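Local coordinates for protein phosphotriesterase, putative (PDB 4J35) that hydrolyses organophosphates as an engineered, metal-dependent member of the phosphotriesterase family whose natural activity is probably that of a lactonase, at residues A[2-7]-A[136-141]; A[15-20]-A[59-64]; A[67-72]-A[95-100]; A[229-234]-A[285-290]. The protein carries 7 engineered substitutions. One frame throughout, in Å; residues are numbered along the deposited sequence.

Contact 1: A[2-7]-A[136-141]; sequences TAQTVT and GIRAGV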
# COMPACT_ATOMS: atom_id res chain seq x y z
N THR A 2 18.88 0.05 3.56
CA THR A 2 18.52 0.00 2.16
C THR A 2 17.09 -0.49 2.05
O THR A 2 16.53 -1.00 3.02
CB THR A 2 19.44 -0.94 1.37
OG1 THR A 2 19.46 -2.23 2.00
CG2 THR A 2 20.86 -0.37 1.33
N ALA A 3 16.50 -0.33 0.86
CA ALA A 3 15.17 -0.88 0.57
C ALA A 3 15.35 -2.14 -0.23
O ALA A 3 16.16 -2.19 -1.15
CB ALA A 3 14.35 0.12 -0.22
N GLN A 4 14.58 -3.18 0.08
CA GLN A 4 14.63 -4.37 -0.74
C GLN A 4 13.61 -4.27 -1.87
O GLN A 4 12.42 -4.36 -1.62
CB GLN A 4 14.38 -5.61 0.12
CG GLN A 4 14.83 -6.89 -0.53
CD GLN A 4 16.32 -6.93 -0.81
OE1 GLN A 4 17.12 -6.28 -0.11
NE2 GLN A 4 16.71 -7.68 -1.82
N THR A 5 14.07 -4.07 -3.10
CA THR A 5 13.18 -4.00 -4.26
C THR A 5 13.21 -5.32 -5.00
O THR A 5 13.99 -6.20 -4.66
CB THR A 5 13.58 -2.89 -5.26
OG1 THR A 5 14.62 -3.38 -6.13
CG2 THR A 5 14.03 -1.66 -4.55
N VAL A 6 12.36 -5.46 -6.00
CA VAL A 6 12.26 -6.72 -6.73
C VAL A 6 13.46 -6.92 -7.66
O VAL A 6 13.65 -8.00 -8.21
CB VAL A 6 10.91 -6.81 -7.52
CG1 VAL A 6 9.71 -6.69 -6.57
CG2 VAL A 6 10.84 -5.74 -8.61
N THR A 7 14.28 -5.88 -7.84
CA THR A 7 15.55 -6.02 -8.57
C THR A 7 16.79 -5.97 -7.66
O THR A 7 17.91 -5.80 -8.15
CB THR A 7 15.73 -4.92 -9.62
OG1 THR A 7 15.59 -3.63 -9.00
CG2 THR A 7 14.74 -5.07 -10.76
N GLY A 136 14.00 -15.93 -5.21
CA GLY A 136 15.04 -15.05 -4.73
C GLY A 136 14.60 -13.60 -4.72
O GLY A 136 15.36 -12.70 -4.35
N ILE A 137 13.38 -13.33 -5.16
CA ILE A 137 12.85 -11.98 -5.07
C ILE A 137 12.29 -11.79 -3.66
O ILE A 137 11.39 -12.52 -3.25
CB ILE A 137 11.75 -11.75 -6.09
CG1 ILE A 137 12.27 -12.10 -7.48
CG2 ILE A 137 11.27 -10.32 -6.03
CD1 ILE A 137 11.26 -11.93 -8.57
N ARG A 138 12.80 -10.80 -2.93
CA ARG A 138 12.35 -10.58 -1.57
C ARG A 138 11.29 -9.49 -1.44
O ARG A 138 11.30 -8.51 -2.18
CB ARG A 138 13.55 -10.27 -0.67
CG ARG A 138 14.49 -11.48 -0.52
CD ARG A 138 15.92 -11.03 -0.19
NE ARG A 138 15.99 -10.37 1.12
CZ ARG A 138 17.02 -9.64 1.53
NH1 ARG A 138 18.06 -9.43 0.74
NH2 ARG A 138 16.99 -9.09 2.74
N ALA A 139 10.36 -9.69 -0.50
CA ALA A 139 9.39 -8.66 -0.14
C ALA A 139 10.10 -7.53 0.59
O ALA A 139 10.97 -7.78 1.42
CB ALA A 139 8.29 -9.24 0.72
N GLY A 140 9.72 -6.30 0.31
CA GLY A 140 10.36 -5.13 0.93
C GLY A 140 9.48 -4.45 1.96
O GLY A 140 9.93 -3.54 2.67
N VAL A 141 8.22 -4.91 2.03
CA VAL A 141 7.28 -4.42 3.03
C VAL A 141 6.41 -5.58 3.45
O VAL A 141 6.22 -6.54 2.68
CB VAL A 141 6.40 -3.25 2.49
CG1 VAL A 141 7.24 -2.15 1.87
CG2 VAL A 141 5.40 -3.73 1.48
O HOH W 1 12.67 -3.02 2.28
O HOH W 2 10.63 -6.15 -3.08
O HOH W 3 14.71 -8.87 -3.83
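Q4 lays its side-chain amide over the guanidinium of R138, an amide-guanidinium stack that joins the first strand of the N-terminal β-hairpin (3-5 with 8-10) to the loop following helix 116-129. From the backbone outward, Q4 CB passes 4.1 Å from G140 CA. CG, anti to the backbone N (chi1 -162°), comes to rest 3.6 Å from R138 CB. A bend at chi2 (62°) then sets CD over one face of the guanidinium, 3.4 Å above the plane and offset toward the rim, with the two flat groups 24° apart. At the tip, OE1 and NE2 of Q4 each lie 3.4 Å from R138 NH1, yet neither pair is a hydrogen bond: the angle for OE1 and NH1 is too poor, and NE2 and NH1 are both donors. R138 spends its NE on V128 O instead.

Beside the stack, G140 brings its CA within 3.4 Å of Q4 O in a CA-H...O contact, an approach made where G140 has no side chain. Further along, V6 CB packs 3.8 Å from I137 CG2. No direct hydrogen bond crosses between the backbones; waters do that work. One bridges Q4 N and G140 O, and a second donates to Q4 O and R138 O. The third accepts from Q4 NE2 and R138 N and donates to T5 O, 2.9 Å away.

Contact 2: A[15-20]-A[59-64]; sequences LGATLP and RGIQTV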
# COMPACT_ATOMS: atom_id res chain seq x y z
N LEU A 15 15.90 6.09 -3.68
CA LEU A 15 14.46 5.81 -3.86
C LEU A 15 13.77 6.93 -4.63
O LEU A 15 12.90 6.69 -5.46
CB LEU A 15 13.77 5.61 -2.51
CG LEU A 15 14.16 4.36 -1.71
CD1 LEU A 15 13.30 4.26 -0.43
CD2 LEU A 15 14.01 3.11 -2.55
N GLY A 16 14.19 8.16 -4.36
CA GLY A 16 13.56 9.32 -4.95
C GLY A 16 12.10 9.47 -4.57
O GLY A 16 11.63 8.95 -3.56
N ALA A 17 11.39 10.22 -5.40
CA ALA A 17 9.97 10.46 -5.20
C ALA A 17 9.27 9.09 -5.30
O ALA A 17 9.50 8.34 -6.26
CB ALA A 17 9.46 11.42 -6.26
N THR A 18 8.42 8.78 -4.33
CA THR A 18 7.82 7.46 -4.18
C THR A 18 6.31 7.53 -4.04
O THR A 18 5.74 8.43 -3.38
CB THR A 18 8.44 6.73 -2.92
OG1 THR A 18 9.85 6.59 -3.11
CG2 THR A 18 7.83 5.36 -2.70
N LEU A 19 5.63 6.58 -4.70
CA LEU A 19 4.23 6.31 -4.43
C LEU A 19 4.24 5.08 -3.57
O LEU A 19 4.61 3.98 -4.01
CB LEU A 19 3.46 5.98 -5.73
CG LEU A 19 3.28 7.18 -6.65
CD1 LEU A 19 2.58 6.65 -7.93
CD2 LEU A 19 2.45 8.31 -6.05
N PRO A 20 3.82 5.24 -2.32
CA PRO A 20 3.97 4.16 -1.33
C PRO A 20 2.82 3.12 -1.23
O PRO A 20 2.87 2.22 -0.39
CB PRO A 20 4.13 4.95 -0.01
CG PRO A 20 3.18 6.07 -0.18
CD PRO A 20 3.32 6.48 -1.70
N ARG A 59 7.45 11.78 -14.64
CA ARG A 59 7.01 12.79 -13.69
C ARG A 59 7.96 12.89 -12.49
O ARG A 59 7.68 13.60 -11.53
CB ARG A 59 5.58 12.50 -13.28
CG ARG A 59 4.57 12.76 -14.41
CD ARG A 59 3.26 12.06 -14.13
NE ARG A 59 2.19 12.51 -15.02
CZ ARG A 59 2.13 12.23 -16.31
NH1 ARG A 59 3.10 11.52 -16.89
NH2 ARG A 59 1.12 12.69 -17.04
N GLY A 60 9.10 12.21 -12.57
CA GLY A 60 10.08 12.22 -11.49
C GLY A 60 9.88 11.08 -10.48
O GLY A 60 10.69 10.95 -9.56
N ILE A 61 8.83 10.28 -10.62
CA ILE A 61 8.60 9.13 -9.70
C ILE A 61 9.59 8.01 -10.00
O ILE A 61 9.59 7.43 -11.08
CB ILE A 61 7.18 8.55 -9.79
CG1 ILE A 61 6.10 9.61 -9.55
CG2 ILE A 61 7.02 7.36 -8.75
CD1 ILE A 61 6.19 10.26 -8.26
N GLN A 62 10.45 7.68 -9.03
CA GLN A 62 11.44 6.63 -9.26
C GLN A 62 11.15 5.31 -8.57
O GLN A 62 11.82 4.30 -8.86
CB GLN A 62 12.81 7.11 -8.81
CG GLN A 62 13.32 8.27 -9.68
CD GLN A 62 14.57 8.85 -9.12
OE1 GLN A 62 14.55 9.94 -8.55
NE2 GLN A 62 15.68 8.13 -9.26
N THR A 63 10.21 5.31 -7.63
CA THR A 63 9.85 4.09 -6.90
C THR A 63 8.37 4.01 -6.62
O THR A 63 7.72 5.02 -6.35
CB THR A 63 10.57 4.08 -5.54
OG1 THR A 63 11.97 4.31 -5.74
CG2 THR A 63 10.35 2.76 -4.78
N VAL A 64 7.84 2.80 -6.70
CA VAL A 64 6.48 2.49 -6.29
C VAL A 64 6.53 1.32 -5.29
O VAL A 64 7.30 0.39 -5.47
CB VAL A 64 5.60 2.06 -7.49
CG1 VAL A 64 4.30 1.44 -7.03
CG2 VAL A 64 5.32 3.23 -8.39
O HOH W 4 12.77 11.50 -7.67
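T63 reaches across to L15 with its hydroxyl, and this is the shortest polar contact between 15-20 and 59-64. With OG1 anti to the carbonyl carbon (chi1 -52°), T63 OG1 donates to L15 O at 2.6 Å, in the carbonyl plane and on a lone pair. The neighbouring T18 hydroxyl turns back along its own segment: T18 OG1 donates to G16 O at 3.0 Å from above the carbonyl plane, 44° out of it.

Backbone bonds come next. A17 O accepts from two successive amides, Q62 N at 3.0 Å and, weakly, T63 N at 3.4 Å. One step on, L19 N donates to T63 O at 3.1 Å, and T18 CA adds a CA-H...O contact to the same oxygen. These are neighbouring parallel strands of the TIM barrel, joined by the β-α-β crossover through helix 42-58. G60 is the C-prime residue of the Schellman motif that ends this helix, just before the second strand begins.

Side-chain packing follows the faces of the sheet. T18 and T63 lie side by side on one face, pointing the same way. L19 and V64 share the other; L19 CG also lies 4.3 Å from I61 CG2, and all three touch L56 of helix 42-58. Nearer the strand starts, A17 CB packs 4.0 Å from I61 CD1.

One water accepts from A17 N and donates to G60 O and Q62 OE1. Downstream, the first strand runs on to the metal ligands H21 and H23.

Contact 3: A[67-72]-A[95-100]; sequences ATPNNC and GFFYEG. Engineered in segment 67-72: N71 (natural residue Asp). Engineered in segment 95-100: F97 (natural residue Tyr).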
# COMPACT_ATOMS: atom_id res chain seq x y z
N ALA A 67 1.54 -2.89 -3.00
CA ALA A 67 0.97 -3.33 -1.71
C ALA A 67 0.12 -4.60 -1.84
O ALA A 67 -0.61 -4.97 -0.94
CB ALA A 67 0.13 -2.22 -1.15
N THR A 68 0.21 -5.27 -2.98
CA THR A 68 -0.67 -6.40 -3.26
C THR A 68 -0.42 -7.60 -2.35
O THR A 68 0.68 -8.16 -2.32
CB THR A 68 -0.49 -6.87 -4.68
OG1 THR A 68 -0.60 -5.75 -5.56
CG2 THR A 68 -1.51 -7.94 -5.04
N PRO A 69 -1.45 -8.00 -1.61
CA PRO A 69 -1.28 -9.15 -0.71
C PRO A 69 -1.08 -10.47 -1.45
O PRO A 69 -1.38 -10.57 -2.66
CB PRO A 69 -2.61 -9.18 0.07
CG PRO A 69 -3.20 -7.83 -0.11
CD PRO A 69 -2.77 -7.37 -1.46
N ASN A 70 -0.56 -11.47 -0.71
CA ASN A 70 -0.26 -12.78 -1.25
C ASN A 70 -1.47 -13.41 -1.94
O ASN A 70 -1.28 -14.16 -2.89
CB ASN A 70 0.25 -13.76 -0.18
CG ASN A 70 1.57 -13.32 0.45
OD1 ASN A 70 2.01 -12.17 0.29
ND2 ASN A 70 2.20 -14.23 1.19
N ASN A 71 -2.68 -13.13 -1.46
CA ASN A 71 -3.87 -13.80 -1.98
C ASN A 71 -4.67 -12.92 -2.95
O ASN A 71 -5.82 -13.24 -3.27
CB ASN A 71 -4.77 -14.30 -0.82
CG ASN A 71 -5.16 -13.18 0.17
OD1 ASN A 71 -4.48 -12.16 0.30
ND2 ASN A 71 -6.25 -13.39 0.89
N CYS A 72 -4.07 -11.82 -3.42
CA CYS A 72 -4.76 -10.94 -4.35
C CYS A 72 -3.96 -10.79 -5.62
O CYS A 72 -3.95 -9.72 -6.23
CB CYS A 72 -4.96 -9.55 -3.75
SG CYS A 72 -5.99 -9.57 -2.23
N GLY A 95 2.03 -10.59 2.84
CA GLY A 95 0.90 -10.45 3.73
C GLY A 95 -0.36 -11.01 3.13
O GLY A 95 -0.37 -11.42 1.96
N PHE A 96 -1.43 -11.04 3.93
CA PHE A 96 -2.73 -11.50 3.42
C PHE A 96 -3.78 -10.42 3.66
O PHE A 96 -3.60 -9.58 4.53
CB PHE A 96 -3.19 -12.73 4.18
CG PHE A 96 -2.79 -14.04 3.57
CD1 PHE A 96 -1.46 -14.38 3.40
CD2 PHE A 96 -3.74 -14.96 3.24
CE1 PHE A 96 -1.10 -15.62 2.90
CE2 PHE A 96 -3.39 -16.22 2.74
CZ PHE A 96 -2.05 -16.54 2.56
N PHE A 97 -4.90 -10.49 2.95
CA PHE A 97 -5.90 -9.41 2.99
C PHE A 97 -6.91 -9.58 4.15
O PHE A 97 -7.03 -10.67 4.71
CB PHE A 97 -6.61 -9.39 1.63
CG PHE A 97 -7.25 -8.10 1.27
CD1 PHE A 97 -6.55 -6.89 1.37
CD2 PHE A 97 -8.52 -8.09 0.71
CE1 PHE A 97 -7.14 -5.68 0.97
CE2 PHE A 97 -9.11 -6.88 0.29
CZ PHE A 97 -8.42 -5.68 0.42
N TYR A 98 -7.64 -8.51 4.49
CA TYR A 98 -8.58 -8.50 5.64
C TYR A 98 -9.60 -9.65 5.59
O TYR A 98 -9.97 -10.12 4.53
CB TYR A 98 -9.28 -7.13 5.80
CG TYR A 98 -10.36 -6.77 4.78
CD1 TYR A 98 -10.05 -6.50 3.45
CD2 TYR A 98 -11.70 -6.67 5.18
CE1 TYR A 98 -11.04 -6.16 2.54
CE2 TYR A 98 -12.69 -6.33 4.28
CZ TYR A 98 -12.37 -6.08 2.96
OH TYR A 98 -13.36 -5.74 2.06
N GLU A 99 -10.04 -10.13 6.75
CA GLU A 99 -10.78 -11.39 6.79
C GLU A 99 -12.02 -11.43 7.70
O GLU A 99 -12.04 -12.18 8.68
CB GLU A 99 -9.84 -12.51 7.17
N GLY A 100 -13.08 -10.68 7.36
CA GLY A 100 -13.13 -9.81 6.20
C GLY A 100 -12.85 -10.53 4.91
O GLY A 100 -12.62 -11.74 4.93
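N70 carries its CG anti to the carbonyl carbon (chi1 -63°), which turns the amide toward G95, while N71, an engineered residue, holds CG between its backbone N and carbonyl carbon (chi1 55°) and faces F96 and F97. N70 grips G95 twice: N70 N donates to G95 O at 2.7 Å, and G95 N returns a bond to N70 OD1 at 3.0 Å, approaching from 58° above the amide carbonyl plane. N70 ND2 is held by E127 OE1. N71 OD1 in turn accepts from F97 N at 3.2 Å, and its ND2 lies 3.8 Å from F96 CD2.

The type I turn from P69 to C72, closed by C72 N to P69 O, presents these two amides. It belongs to the loop after strand 61-66 and faces the loop after strand 89-91, both at the C-terminal mouth of the TIM barrel, where the active site lies.

F97, also engineered, receives P69 CG 3.8 Å from its CD1. C72 SG stands 4.5 Å from the centroid of the F97 ring in an oblique sulfur-aromatic contact. The F97 ring meets the metal ligand H176 edge-to-face, and its side chain comes within about 4 Å of a bound cobalt ion.

Contact 4: A[229-234]-A[285-290]; sequences IGLQGM and KDWHPL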
# COMPACT_ATOMS: atom_id res chain seq x y z
N ILE A 229 -6.09 8.54 -3.19
CA ILE A 229 -6.36 9.84 -3.78
C ILE A 229 -6.78 9.59 -5.23
O ILE A 229 -6.10 8.90 -5.96
CB ILE A 229 -5.15 10.79 -3.73
CG1 ILE A 229 -4.76 11.06 -2.25
CG2 ILE A 229 -5.47 12.12 -4.41
CD1 ILE A 229 -3.50 11.89 -2.09
N GLY A 230 -7.93 10.14 -5.58
CA GLY A 230 -8.51 9.95 -6.93
C GLY A 230 -9.75 9.06 -6.90
O GLY A 230 -10.55 9.11 -7.84
N LEU A 231 -9.92 8.26 -5.85
CA LEU A 231 -11.10 7.39 -5.74
C LEU A 231 -12.17 8.12 -4.93
O LEU A 231 -12.11 8.18 -3.71
CB LEU A 231 -10.72 6.06 -5.07
CG LEU A 231 -11.77 4.96 -4.96
CD1 LEU A 231 -12.30 4.62 -6.36
CD2 LEU A 231 -11.16 3.72 -4.28
N GLN A 232 -13.17 8.67 -5.62
CA GLN A 232 -14.02 9.72 -5.02
C GLN A 232 -15.48 9.32 -4.82
O GLN A 232 -16.21 9.14 -5.77
CB GLN A 232 -13.97 10.99 -5.87
CG GLN A 232 -12.58 11.55 -6.11
CD GLN A 232 -12.60 12.97 -6.68
OE1 GLN A 232 -12.78 13.93 -5.94
NE2 GLN A 232 -12.38 13.10 -7.99
N GLY A 233 -15.92 9.21 -3.58
CA GLY A 233 -17.31 8.86 -3.34
C GLY A 233 -17.76 7.49 -3.85
O GLY A 233 -18.94 7.31 -4.14
N MET A 234 -16.84 6.54 -3.98
CA MET A 234 -17.22 5.14 -4.17
C MET A 234 -17.34 4.49 -2.79
O MET A 234 -16.38 4.48 -2.01
CB MET A 234 -16.19 4.37 -5.02
CG MET A 234 -16.79 3.21 -5.90
SD MET A 234 -15.61 1.83 -5.92
CE MET A 234 -15.77 1.07 -7.55
N LYS A 285 -12.60 8.43 -12.13
CA LYS A 285 -11.98 9.20 -13.22
C LYS A 285 -10.53 9.59 -12.97
O LYS A 285 -9.70 9.57 -13.89
CB LYS A 285 -12.78 10.49 -13.46
CG LYS A 285 -12.23 11.32 -14.60
CD LYS A 285 -13.06 12.57 -14.84
CE LYS A 285 -12.53 13.35 -16.06
NZ LYS A 285 -13.33 14.58 -16.38
N ASP A 286 -10.23 10.02 -11.74
CA ASP A 286 -8.87 10.41 -11.40
C ASP A 286 -8.14 9.31 -10.66
O ASP A 286 -7.10 9.57 -10.07
CB ASP A 286 -8.86 11.64 -10.48
CG ASP A 286 -9.46 12.88 -11.13
OD1 ASP A 286 -9.22 13.10 -12.35
OD2 ASP A 286 -10.17 13.62 -10.41
N TRP A 287 -8.68 8.09 -10.66
CA TRP A 287 -8.10 7.00 -9.90
C TRP A 287 -7.07 6.26 -10.73
O TRP A 287 -7.33 5.15 -11.22
CB TRP A 287 -9.20 6.06 -9.42
CG TRP A 287 -8.74 5.00 -8.48
CD1 TRP A 287 -7.87 5.14 -7.42
CD2 TRP A 287 -9.16 3.64 -8.48
NE1 TRP A 287 -7.72 3.94 -6.78
CE2 TRP A 287 -8.49 3.00 -7.42
CE3 TRP A 287 -10.04 2.88 -9.29
CZ2 TRP A 287 -8.68 1.64 -7.13
CZ3 TRP A 287 -10.20 1.53 -9.01
CH2 TRP A 287 -9.54 0.93 -7.93
N HIS A 288 -5.90 6.90 -10.88
CA HIS A 288 -4.80 6.36 -11.66
C HIS A 288 -3.54 7.04 -11.23
O HIS A 288 -3.56 8.10 -10.63
CB HIS A 288 -5.06 6.64 -13.17
CG HIS A 288 -5.08 8.10 -13.51
ND1 HIS A 288 -3.93 8.82 -13.71
CD2 HIS A 288 -6.11 8.97 -13.63
CE1 HIS A 288 -4.25 10.08 -13.97
NE2 HIS A 288 -5.56 10.19 -13.92
N PRO A 289 -2.39 6.41 -11.47
CA PRO A 289 -1.21 6.86 -10.73
C PRO A 289 -0.52 8.16 -11.16
O PRO A 289 0.52 8.51 -10.61
CB PRO A 289 -0.23 5.70 -10.90
CG PRO A 289 -0.69 5.03 -12.16
CD PRO A 289 -2.17 5.12 -12.14
N LEU A 290 -1.07 8.88 -12.13
CA LEU A 290 -0.50 10.16 -12.52
C LEU A 290 -1.21 11.35 -11.88
O LEU A 290 -0.82 12.51 -12.08
CB LEU A 290 -0.63 10.29 -14.09
CG LEU A 290 -0.22 9.03 -14.83
CD1 LEU A 290 -0.44 9.21 -16.38
CD2 LEU A 290 1.22 8.70 -14.60
O HOH W 5 -12.16 10.46 -9.45
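W287 offers one face of its indole to L231. L231 CB sits 4.0 Å from the centroid of the five-membered ring, 18° off the normal, a CH-π contact, and L231 CD1 lies over the same ring system 3.9 Å from W287 CD2. CG of L231 is anti to the backbone N (chi1 -175°), as it is in W287, and the two side chains run side by side. At the indole edge, near its plane, I229 O lies 4.4 Å from W287 CD1; this carbonyl is buried with no hydrogen-bonding partner in the model. W287 NE1 makes a weak bond to H263 O.

Q232 NE2 stands 3.3 Å from D286 OD2, with the amide and carboxylate planes 29° apart, but the angle is too poor for a hydrogen bond. A water joins the two segments instead, accepting from Q232 NE2 and from D286 N (3.0 Å), and also reaching G230 O. Q232 OE1 is taken by D240 N. G230 CA comes within 3.5 Å of D286 O in a CA-H...O contact.

W287 centres an inverse gamma turn and lies about 4 Å, side chain to side chain, from the metal ligand D264. H288 ND1 accepts from L290 N, a capping bond ahead of helix 291-303. That helix covers I229 and D286, while P289 and L290 lean on helix 42-58 and W287 touches I266 of strand 266-269.

The four contacts are spread around one TIM barrel. Contact 2 lies within the β-α-β unit of strands 17-26 and 61-66. Contacts 3 and 4, centres about 21 Å apart, join loops near the metal site: 67-72, 95-100 and 229-234 follow strands, whereas 285-290 links helices 281-284 and 291-303. Contact 1 spans contacts 2 and 3 in sequence; contact 4 comes after all of them. Contact 1 touches contact 2 through A3 and L15, and contact 2 meets contact 4 where L19 packs on P289 and R59 on L290. Contacts 3 and 4 thus bring F97 and W287 to the metal ligands, while contacts 1 and 2 join the N-terminal hairpin and first strands to the barrel.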